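Local atomic coordinates of cell division control protein 13 (Saccharomyces cerevisiae, PDB entry 4HCE), a protein that contributes to telomere maintenance in budding yeast, its second OB-fold domain forming a dimer that is required for productive binding of Stn1. Residues N63-V68 against V103-I108; I67-R72 against C76-V81. All coordinates share one frame; numbering follows the deposited sequence.

Contact 1: residues N63-V68 against V103-I108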
loop_
_atom_site.group_PDB
_atom_site.type_symbol
_atom_site.label_atom_id
_atom_site.label_comp_id
_atom_site.label_asym_id
_atom_site.label_seq_id
_atom_site.Cartn_x
_atom_site.Cartn_y
_atom_site.Cartn_z
ATOM N N ASN B 63 5.371 -2.711 -12.243
ATOM C CA ASN B 63 6.013 -4.011 -12.318
ATOM C C ASN B 63 5.036 -5.135 -12.102
ATOM O O ASN B 63 5.289 -6.274 -12.457
ATOM C CB ASN B 63 6.935 -4.113 -11.099
ATOM C CG ASN B 63 8.207 -4.729 -11.451
ATOM O OD1 ASN B 63 8.438 -4.970 -12.627
ATOM N ND2 ASN B 63 9.041 -4.976 -10.493
ATOM N N CYS B 64 3.958 -4.788 -11.410
ATOM C CA CYS B 64 3.018 -5.715 -10.859
ATOM C C CYS B 64 1.852 -4.844 -10.464
ATOM O O CYS B 64 1.944 -3.616 -10.509
ATOM C CB CYS B 64 3.614 -6.406 -9.626
ATOM S SG CYS B 64 4.077 -5.331 -8.227
ATOM N N ILE B 65 0.742 -5.455 -10.085
ATOM C CA ILE B 65 -0.274 -4.656 -9.444
ATOM C C ILE B 65 -0.525 -5.137 -8.028
ATOM O O ILE B 65 -0.383 -6.343 -7.715
ATOM C CB ILE B 65 -1.584 -4.544 -10.258
ATOM C CG1 ILE B 65 -2.153 -5.917 -10.568
ATOM C CG2 ILE B 65 -1.380 -3.701 -11.527
ATOM C CD1 ILE B 65 -3.666 -5.902 -10.504
ATOM N N GLU B 66 -0.872 -4.166 -7.187
ATOM C CA GLU B 66 -1.376 -4.380 -5.845
ATOM C C GLU B 66 -2.881 -4.738 -5.904
ATOM O O GLU B 66 -3.667 -4.076 -6.556
ATOM C CB GLU B 66 -1.131 -3.113 -5.008
ATOM C CG GLU B 66 -1.927 -3.080 -3.714
ATOM C CD GLU B 66 -2.077 -1.662 -3.149
ATOM O OE1 GLU B 66 -3.165 -1.004 -3.324
ATOM O OE2 GLU B 66 -1.089 -1.211 -2.544
ATOM N N ILE B 67 -3.276 -5.788 -5.208
ATOM C CA ILE B 67 -4.681 -6.186 -5.140
ATOM C C ILE B 67 -5.078 -6.226 -3.664
ATOM O O ILE B 67 -4.475 -6.959 -2.869
ATOM C CB ILE B 67 -4.907 -7.576 -5.752
ATOM C CG1 ILE B 67 -4.365 -7.654 -7.193
ATOM C CG2 ILE B 67 -6.386 -7.945 -5.704
ATOM C CD1 ILE B 67 -4.276 -9.081 -7.731
ATOM N N VAL B 68 -6.081 -5.431 -3.302
ATOM C CA VAL B 68 -6.554 -5.397 -1.943
ATOM C C VAL B 68 -7.701 -6.372 -1.776
ATOM O O VAL B 68 -8.567 -6.495 -2.672
ATOM C CB VAL B 68 -6.923 -3.960 -1.439
ATOM C CG1 VAL B 68 -5.843 -2.951 -1.798
ATOM C CG2 VAL B 68 -8.234 -3.481 -2.019
ATOM N N VAL B 103 -6.802 -14.289 -12.011
ATOM C CA VAL B 103 -7.629 -13.444 -11.146
ATOM C C VAL B 103 -8.510 -12.508 -11.980
ATOM O O VAL B 103 -8.151 -12.098 -13.095
ATOM C CB VAL B 103 -6.777 -12.599 -10.148
ATOM C CG1 VAL B 103 -5.981 -13.482 -9.196
ATOM C CG2 VAL B 103 -5.836 -11.658 -10.881
ATOM N N GLU B 104 -9.674 -12.179 -11.449
ATOM C CA GLU B 104 -10.402 -11.044 -11.964
ATOM C C GLU B 104 -10.314 -9.990 -10.906
ATOM O O GLU B 104 -10.575 -10.261 -9.743
ATOM C CB GLU B 104 -11.852 -11.377 -12.280
ATOM C CG GLU B 104 -12.000 -11.968 -13.658
ATOM C CD GLU B 104 -13.412 -12.381 -13.976
ATOM O OE1 GLU B 104 -13.595 -13.002 -15.053
ATOM O OE2 GLU B 104 -14.323 -12.089 -13.156
ATOM N N VAL B 105 -9.928 -8.792 -11.312
ATOM C CA VAL B 105 -9.793 -7.693 -10.375
ATOM C C VAL B 105 -10.756 -6.595 -10.784
ATOM O O VAL B 105 -11.081 -6.446 -11.975
ATOM C CB VAL B 105 -8.336 -7.173 -10.254
ATOM C CG1 VAL B 105 -7.432 -8.261 -9.694
ATOM C CG2 VAL B 105 -7.787 -6.677 -11.588
ATOM N N GLU B 106 -11.213 -5.839 -9.783
ATOM C CA GLU B 106 -12.179 -4.799 -9.997
ATOM C C GLU B 106 -11.688 -3.524 -9.361
ATOM O O GLU B 106 -11.308 -3.523 -8.201
ATOM C CB GLU B 106 -13.523 -5.188 -9.396
ATOM C CG GLU B 106 -14.621 -4.205 -9.752
ATOM C CD GLU B 106 -15.992 -4.574 -9.202
ATOM O OE1 GLU B 106 -16.941 -3.842 -9.551
ATOM O OE2 GLU B 106 -16.143 -5.565 -8.434
ATOM N N ARG B 107 -11.724 -2.442 -10.138
ATOM C CA ARG B 107 -11.311 -1.135 -9.704
ATOM C C ARG B 107 -12.456 -0.554 -8.861
ATOM O O ARG B 107 -13.568 -0.327 -9.379
ATOM C CB ARG B 107 -11.071 -0.251 -10.942
ATOM C CG ARG B 107 -10.298 1.018 -10.667
ATOM C CD ARG B 107 -8.898 0.625 -10.207
ATOM N NE ARG B 107 -7.990 1.750 -10.248
ATOM C CZ ARG B 107 -6.772 1.765 -9.732
ATOM N NH1 ARG B 107 -6.275 0.705 -9.102
ATOM N NH2 ARG B 107 -6.053 2.862 -9.856
ATOM N N ILE B 108 -12.188 -0.308 -7.582
ATOM C CA ILE B 108 -13.215 0.207 -6.669
ATOM C C ILE B 108 -12.745 1.508 -6.015
ATOM O O ILE B 108 -11.548 1.788 -5.941
ATOM C CB ILE B 108 -13.589 -0.819 -5.558
ATOM C CG1 ILE B 108 -12.353 -1.200 -4.722
ATOM C CG2 ILE B 108 -14.278 -2.055 -6.135
ATOM C CD1 ILE B 108 -12.714 -1.830 -3.387
#
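Strands 65-68 and 103-108, which touch through Ile65 and Ile67 on one and Val103 and Val105 on the other, cross at 81° with their axes 8.6 Å apart at closest approach, and no hydrogen bond joins them. All four side chains leave their backbones toward the opposing strand, so the two meet through side chains alone. The principal pair is Ile67 and Val105, whose side chains cross at about a right angle. Ile67 lies against a single methyl of Val105: its CD1 is 3.8 Å from Val105 CG1, and its CG1 is 4.0 Å from that same Val105 CG1. With CG1 anti to the carbonyl carbon (chi1 -54°) and CD1 continuing the extended chain, Ile67 also reaches 4.4 Å from its CD1 to Val103 CG2. The second branch of Val105 faces the neighbouring isoleucine, Val105 CG2 lying 4.3 Å from Ile65 CD1. Branched residues suit both strands, since they favour extended backbone and offer several methyls. Alternation turns Glu104 to the other side, where its carboxylate bridges to Arg18 and bonds Asn127. Leu19, Phe46 and Trp123 pack round the same cluster. With only methyl and methylene groups meeting, the contact is purely hydrophobic, and the four buried side chains form part of the interior, as expected where strands cross in an OB-fold barrel.

Contact 2: residues I67-R72 against C76-V81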
loop_
_atom_site.group_PDB
_atom_site.type_symbol
_atom_site.label_atom_id
_atom_site.label_comp_id
_atom_site.label_asym_id
_atom_site.label_seq_id
_atom_site.Cartn_x
_atom_site.Cartn_y
_atom_site.Cartn_z
ATOM N N ILE B 67 -3.276 -5.788 -5.208
ATOM C CA ILE B 67 -4.681 -6.186 -5.140
ATOM C C ILE B 67 -5.078 -6.226 -3.664
ATOM O O ILE B 67 -4.475 -6.959 -2.869
ATOM C CB ILE B 67 -4.907 -7.576 -5.752
ATOM C CG1 ILE B 67 -4.365 -7.654 -7.193
ATOM C CG2 ILE B 67 -6.386 -7.945 -5.704
ATOM C CD1 ILE B 67 -4.276 -9.081 -7.731
ATOM N N VAL B 68 -6.081 -5.431 -3.302
ATOM C CA VAL B 68 -6.554 -5.397 -1.943
ATOM C C VAL B 68 -7.701 -6.372 -1.776
ATOM O O VAL B 68 -8.567 -6.495 -2.672
ATOM C CB VAL B 68 -6.923 -3.960 -1.439
ATOM C CG1 VAL B 68 -5.843 -2.951 -1.798
ATOM C CG2 VAL B 68 -8.234 -3.481 -2.019
ATOM N N ILE B 69 -7.648 -7.108 -0.661
ATOM C CA ILE B 69 -8.785 -7.855 -0.103
ATOM C C ILE B 69 -9.279 -6.944 1.021
ATOM O O ILE B 69 -8.685 -6.907 2.097
ATOM C CB ILE B 69 -8.375 -9.216 0.514
ATOM C CG1 ILE B 69 -7.215 -9.863 -0.253
ATOM C CG2 ILE B 69 -9.579 -10.151 0.629
ATOM C CD1 ILE B 69 -7.567 -10.479 -1.593
ATOM N N PRO B 70 -10.344 -6.176 0.763
ATOM C CA PRO B 70 -10.736 -5.018 1.602
ATOM C C PRO B 70 -11.300 -5.251 3.028
ATOM O O PRO B 70 -11.160 -4.367 3.885
ATOM C CB PRO B 70 -11.758 -4.259 0.740
ATOM C CG PRO B 70 -12.106 -5.149 -0.406
ATOM C CD PRO B 70 -11.202 -6.353 -0.428
ATOM N N THR B 71 -11.940 -6.386 3.298
ATOM C CA THR B 71 -12.510 -6.611 4.642
ATOM C C THR B 71 -12.067 -7.980 5.184
ATOM O O THR B 71 -11.713 -8.880 4.409
ATOM C CB THR B 71 -14.062 -6.585 4.603
ATOM O OG1 THR B 71 -14.505 -7.594 3.694
ATOM C CG2 THR B 71 -14.603 -5.235 4.131
ATOM N N ARG B 72 -12.089 -8.134 6.507
ATOM C CA ARG B 72 -11.872 -9.451 7.148
ATOM C C ARG B 72 -12.842 -10.547 6.677
ATOM O O ARG B 72 -12.464 -11.706 6.528
ATOM C CB ARG B 72 -11.937 -9.324 8.661
ATOM C CG ARG B 72 -10.733 -8.599 9.247
ATOM C CD ARG B 72 -10.942 -8.347 10.721
ATOM N NE ARG B 72 -12.025 -7.384 10.914
ATOM C CZ ARG B 72 -12.437 -6.960 12.101
ATOM N NH1 ARG B 72 -11.868 -7.420 13.203
ATOM N NH2 ARG B 72 -13.419 -6.078 12.184
ATOM N N CYS B 76 -11.887 -14.077 4.949
ATOM C CA CYS B 76 -12.390 -15.352 5.457
ATOM C C CYS B 76 -13.069 -16.186 4.383
ATOM O O CYS B 76 -12.808 -17.383 4.261
ATOM C CB CYS B 76 -13.329 -15.131 6.652
ATOM S SG CYS B 76 -12.376 -14.667 8.109
ATOM N N GLU B 77 -13.924 -15.536 3.605
ATOM C CA GLU B 77 -14.650 -16.188 2.519
ATOM C C GLU B 77 -13.698 -16.917 1.574
ATOM O O GLU B 77 -13.968 -18.058 1.166
ATOM C CB GLU B 77 -15.461 -15.148 1.740
ATOM C CG GLU B 77 -16.206 -15.687 0.529
ATOM C CD GLU B 77 -17.088 -14.628 -0.127
ATOM O OE1 GLU B 77 -16.609 -13.510 -0.424
ATOM O OE2 GLU B 77 -18.277 -14.904 -0.350
ATOM N N LEU B 78 -12.593 -16.244 1.242
ATOM C CA LEU B 78 -11.625 -16.737 0.275
ATOM C C LEU B 78 -10.725 -17.800 0.894
ATOM O O LEU B 78 -10.487 -18.857 0.291
ATOM C CB LEU B 78 -10.772 -15.565 -0.284
ATOM C CG LEU B 78 -11.484 -14.550 -1.183
ATOM C CD1 LEU B 78 -10.626 -13.314 -1.424
ATOM C CD2 LEU B 78 -11.892 -15.184 -2.517
ATOM N N PHE B 79 -10.233 -17.512 2.094
ATOM C CA PHE B 79 -9.151 -18.292 2.693
ATOM C C PHE B 79 -9.576 -19.088 3.911
ATOM O O PHE B 79 -8.893 -20.023 4.298
ATOM C CB PHE B 79 -7.974 -17.375 3.080
ATOM C CG PHE B 79 -7.397 -16.597 1.927
ATOM C CD1 PHE B 79 -6.772 -17.259 0.862
ATOM C CD2 PHE B 79 -7.467 -15.208 1.908
ATOM C CE1 PHE B 79 -6.242 -16.544 -0.207
ATOM C CE2 PHE B 79 -6.950 -14.483 0.842
ATOM C CZ PHE B 79 -6.334 -15.150 -0.214
ATOM N N GLY B 80 -10.694 -18.707 4.526
ATOM C CA GLY B 80 -11.146 -19.363 5.741
ATOM C C GLY B 80 -10.487 -18.736 6.941
ATOM O O GLY B 80 -9.293 -18.446 6.905
ATOM N N VAL B 81 -11.267 -18.546 8.009
ATOM C CA VAL B 81 -10.771 -17.959 9.256
ATOM C C VAL B 81 -9.704 -18.870 9.872
ATOM O O VAL B 81 -8.744 -18.385 10.466
ATOM C CB VAL B 81 -11.933 -17.611 10.260
ATOM C CG1 VAL B 81 -12.581 -18.863 10.863
ATOM C CG2 VAL B 81 -11.460 -16.648 11.351
#
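Ile69, of strand 65-69, and Leu78, on the last turn of helix 72-79, reach toward each other tip to tip. Ile69 CG2 is 3.9 Å from Leu78 CD1, and the longer branch joins in more loosely, with Ile69 CD1 4.2 Å from Leu78 CD1. One leucine methyl thus meets both branches of the isoleucine. Leu78 presents it by holding CG anti to its carbonyl carbon (chi1 -69°), which extends the side chain back toward the strand. Its CB meanwhile rests 4.0 Å above the plane of the Phe79 ring, toward the rim, so adjacent residues of the helix pack on each other too. A polar link sits at the other end of the helix: Cys76 N donates to Arg72 O at 2.9 Å, an ordinary helical i to i+4 bond. The small Cys76 side chain folds back alongside its own N, leaving its SG 3.4 Å from Arg72 O. Thr71 suits the N-cap, where OG1 accepts from Arg74 N, and Gly80 suits the exit, since its positive phi of 86° would bring a side chain against the preceding carbonyl. The helix lies where OB folds commonly carry one, between the third and fourth strands. Ile69 is backed by Leu42 and Leu44 of strand 42-47 and by Leu125 of strand 120-129, while Phe79 touches Ile89 and Ile92, so that helix 72-79 packs on the sheet through Leu78 and on helix 86-92 through Phe79.

Both contacts start from strand 65-69, the third of the chain; their segments overlap at Ile67 and Val68, though only contact 1 uses Ile67 to touch its partner. Following the chain onward, contact 2 closes first: beyond the strand the chain turns and enters helix 72-79 almost at once, with three residues between the paired segments. Contact 1 closes much later, after helices 72-79 and 86-92, when strand 101-110 returns across the earlier strand. The touching residues of contact 2 therefore fall within the longer excursion that contact 1 spans. Their centres lie about 14 Å apart, so one strand works twice: within the barrel it meets its crossing partner, and through Ile69 it receives the helix.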